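Local coordinates for protein BA_2500 (Bacillus anthracis, PDB 4GUC) that is of unknown function but belongs to the DUF5065 family, within the E-set clan of immunoglobulin-like beta folds, at residues Q14-F17 / L18-H21; P90-K93 / A94-P97. One frame throughout, in Å; residues are numbered along the deposited sequence. Where two conformers were deposited one is given.

Contact 1 of 2, residues Q14-F17 / L18-H21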
loop_
_atom_site.group_PDB
_atom_site.type_symbol
_atom_site.label_atom_id
_atom_site.label_comp_id
_atom_site.label_asym_id
_atom_site.label_seq_id
_atom_site.Cartn_x
_atom_site.Cartn_y
_atom_site.Cartn_z
ATOM N N GLN A 14 8.940 7.439 -2.125
ATOM C CA GLN A 14 8.132 7.481 -3.346
ATOM C C GLN A 14 8.826 6.770 -4.492
ATOM O O GLN A 14 8.497 6.973 -5.652
ATOM C CB GLN A 14 7.876 8.926 -3.757
ATOM C CG GLN A 14 7.267 9.810 -2.680
ATOM C CD GLN A 14 5.861 9.488 -2.376
ATOM O OE1 GLN A 14 5.116 9.007 -3.226
ATOM N NE2 GLN A 14 5.454 9.794 -1.160
ATOM N N ASN A 15 9.838 5.988 -4.150
ATOM C CA ASN A 15 10.576 5.194 -5.100
ATOM C C ASN A 15 10.622 3.774 -4.527
ATOM O O ASN A 15 10.935 3.614 -3.346
ATOM C CB ASN A 15 11.964 5.839 -5.235
ATOM C CG ASN A 15 12.870 5.063 -6.053
ATOM O OD1 ASN A 15 13.464 4.098 -5.544
ATOM N ND2 ASN A 15 13.126 5.522 -7.269
ATOM N N TYR A 16 10.352 2.763 -5.368
ATOM C CA TYR A 16 10.303 1.378 -4.892
ATOM C C TYR A 16 11.641 0.926 -4.304
ATOM O O TYR A 16 11.665 0.267 -3.271
ATOM C CB TYR A 16 9.745 0.390 -5.911
ATOM C CG TYR A 16 9.455 -0.949 -5.289
ATOM C CD1 TYR A 16 8.225 -1.195 -4.673
ATOM C CD2 TYR A 16 10.400 -1.957 -5.270
ATOM C CE1 TYR A 16 7.949 -2.402 -4.073
ATOM C CE2 TYR A 16 10.129 -3.153 -4.680
ATOM C CZ TYR A 16 8.912 -3.395 -4.077
ATOM O OH TYR A 16 8.648 -4.623 -3.466
ATOM N N PHE A 17 12.762 1.239 -4.949
ATOM C CA PHE A 17 14.054 0.847 -4.408
ATOM C C PHE A 17 14.206 1.378 -2.969
ATOM O O PHE A 17 14.598 0.646 -2.055
ATOM C CB PHE A 17 15.215 1.356 -5.267
ATOM C CG PHE A 17 16.565 0.955 -4.747
ATOM C CD1 PHE A 17 17.207 -0.175 -5.207
ATOM C CD2 PHE A 17 17.202 1.705 -3.760
ATOM C CE1 PHE A 17 18.460 -0.538 -4.710
ATOM C CE2 PHE A 17 18.436 1.340 -3.263
ATOM C CZ PHE A 17 19.047 0.205 -3.735
ATOM N N LEU A 18 13.881 2.657 -2.751
ATOM C CA LEU A 18 14.032 3.235 -1.422
ATOM C C LEU A 18 13.068 2.633 -0.427
ATOM O O LEU A 18 13.453 2.353 0.725
ATOM C CB LEU A 18 13.968 4.756 -1.483
ATOM C CG LEU A 18 15.184 5.458 -2.142
ATOM C CD1 LEU A 18 14.918 6.974 -2.218
ATOM C CD2 LEU A 18 16.464 5.178 -1.392
ATOM N N LEU A 19 11.853 2.383 -0.861
ATOM C CA LEU A 19 10.840 1.752 0.012
ATOM C C LEU A 19 11.340 0.377 0.452
ATOM O O LEU A 19 11.371 0.046 1.645
ATOM C CB LEU A 19 9.510 1.610 -0.754
ATOM C CG LEU A 19 8.369 0.954 0.032
ATOM C CD1 LEU A 19 7.888 1.917 1.148
ATOM C CD2 LEU A 19 7.247 0.493 -0.876
ATOM N N HIS A 20 11.792 -0.404 -0.513
ATOM C CA HIS A 20 12.254 -1.752 -0.252
ATOM C C HIS A 20 13.507 -1.785 0.587
ATOM O O HIS A 20 13.780 -2.807 1.226
ATOM C CB HIS A 20 12.381 -2.434 -1.630
ATOM C CG HIS A 20 12.814 -3.855 -1.636
ATOM N ND1 HIS A 20 12.119 -4.844 -0.985
ATOM C CD2 HIS A 20 13.738 -4.480 -2.401
ATOM C CE1 HIS A 20 12.667 -6.012 -1.258
ATOM N NE2 HIS A 20 13.643 -5.824 -2.127
ATOM N N HIS A 21 14.280 -0.716 0.602
ATOM C CA HIS A 21 15.507 -0.670 1.391
ATOM C C HIS A 21 15.363 0.097 2.711
ATOM O O HIS A 21 16.335 0.249 3.447
ATOM C CB HIS A 21 16.680 -0.163 0.521
ATOM C CG HIS A 21 17.108 -1.169 -0.507
ATOM N ND1 HIS A 21 16.461 -1.320 -1.713
ATOM C CD2 HIS A 21 18.093 -2.104 -0.488
ATOM C CE1 HIS A 21 17.026 -2.303 -2.393
ATOM N NE2 HIS A 21 18.029 -2.781 -1.682
#
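Phe17 and His21, one helical turn apart, lay their rings face to face, with centroids 3.9 Å apart and planes 20° from parallel. His21 ND1 sits over the middle of the phenyl ring, and the same nitrogen donates to the carbonyl oxygen of Phe17, His21 ND1 to Phe17 O being 2.7 Å. That oxygen lies almost in the imidazole plane, so bond and stack together fix the ring's rotation. His21 N adds a weak second bond to Phe17 O.

This stack is the tight part, Phe17 CE1 to His21 CE1 closing to 3.2 Å, although it lies on the exposed side; beside it Leu18 CD2 only grazes Phe17 CD2 at 4.3 Å. The inward side is looser within the helix. Tyr16, with CG anti to its own nitrogen (chi1 -168°), carries its ring forward toward the next turn, where CE2 comes 3.9 Å from His20 CB and CD1 4.3 Å from Leu19 CD2. There the sheet does the packing: Tyr16 and buried Leu19 rest on Val101 and Tyr112, and the Tyr16 hydroxyl bonds to Ser115 N. His20 is exposed, but Tyr112 OH holds its ND1.

Asn15 starts the helix. Its OD1 takes the Leu18 N-H on an in-plane lone pair at 3.2 Å, while Asn15 O receives Leu19 N at 2.9 Å. This is a classic asparagine N-cap, opening a short helix laid against a beta sheet.

Contact 2 of 2, residues P90-K93 / A94-P97; sequences PITK and AYNP
Tyr95 reaches back from the end of a tight turn along the residues that lead into it. Its backbone N donates to the carbonyl of Thr92, with Tyr95 N to Thr92 O at 3.2 Å, closing a type I beta turn over Thr92 to Tyr95. The N-H points well at the oxygen, at 161°, but arrives from above the carbonyl plane.

From there the side chain can be followed outward. CB lies 3.6 Å from Thr92 O. With CG beside the backbone N (chi1 -64°), the ring runs back past the turn, and the same Thr92 O meets it at the edge, 3.5 Å from Tyr95 CD1. CD1 also lies near Thr92 N and OG1 and, more loosely, Ile91 CG2. One atom further, CE1 stands 3.5 Å from Pro90 O. At the tip, Tyr95 OH is 2.8 Å from a water oxygen lying in the ring plane; that water donates to Pro90 O, and so bridges the phenol to the last residue of strand 84-90. The ring itself rests on Tyr72, Lys73 and Ile118 of neighbouring strands.

Thr92 adds a weak side-chain bond to the turn: OG1, lodged between its own N and carbonyl carbon (chi1 65°), accepts from Ala94 N at 3.3 Å and touches Ala94 CB. The chemistry thus comes down to one backbone bond closing the turn, a weak hydroxyl bond beside it, and a water that keeps the hydroxyl of a buried tyrosine hydrated while Thr92 O lies at its ring edge.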
loop_
_atom_site.group_PDB
_atom_site.type_symbol
_atom_site.label_atom_id
_atom_site.label_comp_id
_atom_site.label_asym_id
_atom_site.label_seq_id
_atom_site.Cartn_x
_atom_site.Cartn_y
_atom_site.Cartn_z
ATOM N N PRO A 90 -12.203 -2.323 -2.818
ATOM C CA PRO A 90 -12.401 -3.173 -3.983
ATOM C C PRO A 90 -11.398 -2.925 -5.101
ATOM O O PRO A 90 -11.002 -1.768 -5.338
ATOM C CB PRO A 90 -13.802 -2.774 -4.480
ATOM C CG PRO A 90 -13.983 -1.396 -4.006
ATOM C CD PRO A 90 -13.225 -1.276 -2.705
ATOM N N ILE A 91 -10.978 -3.996 -5.777
ATOM C CA ILE A 91 -10.078 -3.850 -6.920
ATOM C C ILE A 91 -10.983 -3.691 -8.163
ATOM O O ILE A 91 -11.499 -4.672 -8.736
ATOM C CB ILE A 91 -9.098 -5.018 -7.062
ATOM C CG1 ILE A 91 -8.291 -5.189 -5.776
ATOM C CG2 ILE A 91 -8.161 -4.794 -8.254
ATOM C CD1 ILE A 91 -7.504 -3.986 -5.348
ATOM N N THR A 92 -11.175 -2.438 -8.554
ATOM C CA THR A 92 -12.005 -2.079 -9.696
ATOM C C THR A 92 -11.137 -1.886 -10.939
ATOM O O THR A 92 -9.914 -2.001 -10.873
ATOM C CB THR A 92 -12.724 -0.745 -9.414
ATOM O OG1 THR A 92 -11.739 0.298 -9.319
ATOM C CG2 THR A 92 -13.521 -0.826 -8.114
ATOM N N LYS A 93 -11.768 -1.589 -12.073
ATOM C CA LYS A 93 -11.038 -1.366 -13.311
ATOM C C LYS A 93 -10.214 -0.084 -13.300
ATOM O O LYS A 93 -9.355 0.103 -14.163
ATOM C CB LYS A 93 -11.969 -1.380 -14.513
ATOM C CG LYS A 93 -12.530 -2.748 -14.812
ATOM C CD LYS A 93 -13.380 -2.674 -16.028
ATOM C CE LYS A 93 -13.920 -4.037 -16.380
ATOM N NZ LYS A 93 -14.885 -4.011 -17.465
ATOM N N ALA A 94 -10.465 0.791 -12.335
ATOM C CA ALA A 94 -9.700 2.026 -12.199
ATOM C C ALA A 94 -8.210 1.678 -11.965
ATOM O O ALA A 94 -7.325 2.502 -12.204
ATOM C CB ALA A 94 -10.260 2.861 -11.053
ATOM N N TYR A 95 -7.934 0.466 -11.457
ATOM C CA TYR A 95 -6.577 -0.001 -11.263
ATOM C C TYR A 95 -6.123 -0.676 -12.579
ATOM O O TYR A 95 -6.336 -1.885 -12.777
ATOM C CB TYR A 95 -6.510 -1.025 -10.131
ATOM C CG TYR A 95 -6.866 -0.496 -8.752
ATOM C CD1 TYR A 95 -8.193 -0.398 -8.340
ATOM C CD2 TYR A 95 -5.868 -0.112 -7.841
ATOM C CE1 TYR A 95 -8.530 0.077 -7.051
ATOM C CE2 TYR A 95 -6.187 0.350 -6.572
ATOM C CZ TYR A 95 -7.523 0.448 -6.187
ATOM O OH TYR A 95 -7.883 0.897 -4.936
ATOM N N ASN A 96 -5.447 0.098 -13.420
ATOM C CA ASN A 96 -4.929 -0.372 -14.693
ATOM C C ASN A 96 -4.014 -1.583 -14.507
ATOM O O ASN A 96 -3.200 -1.591 -13.586
ATOM C CB ASN A 96 -4.097 0.765 -15.284
ATOM C CG ASN A 96 -4.911 2.032 -15.501
ATOM O OD1 ASN A 96 -4.645 3.065 -14.872
ATOM N ND2 ASN A 96 -5.953 1.940 -16.321
ATOM N N PRO A 97 -4.150 -2.630 -15.349
ATOM C CA PRO A 97 -3.226 -3.735 -15.146
ATOM C C PRO A 97 -1.760 -3.275 -15.010
ATOM O O PRO A 97 -1.287 -2.437 -15.771
ATOM C CB PRO A 97 -3.450 -4.603 -16.380
ATOM C CG PRO A 97 -4.900 -4.361 -16.703
ATOM C CD PRO A 97 -5.074 -2.893 -16.467
HETATM O O HOH W 1 -10.582 0.764 -4.407
#

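Contact 1 comes first along the chain and closes well before contact 2 opens. Their centres lie 23 Å apart and their nearest atoms about 14 Å, so they do not touch. Contact 1 lays helix 16-22 on the larger mixed sheet, against strands 53-59, 98-106 and 109-119. Contact 2 is the connection from strand 84-90, in the two-stranded sheet with 39-45, to strand 98-106 of the mixed sheet, and packs on 69-76 and 109-119. Strand 109-119 is common ground, touched through Tyr112 and Ser115 by the helix and through Ile118 by the turn. One contact thus adds a helix to the mixed sheet and the other joins the two sheets, at separate places in one beta-rich domain.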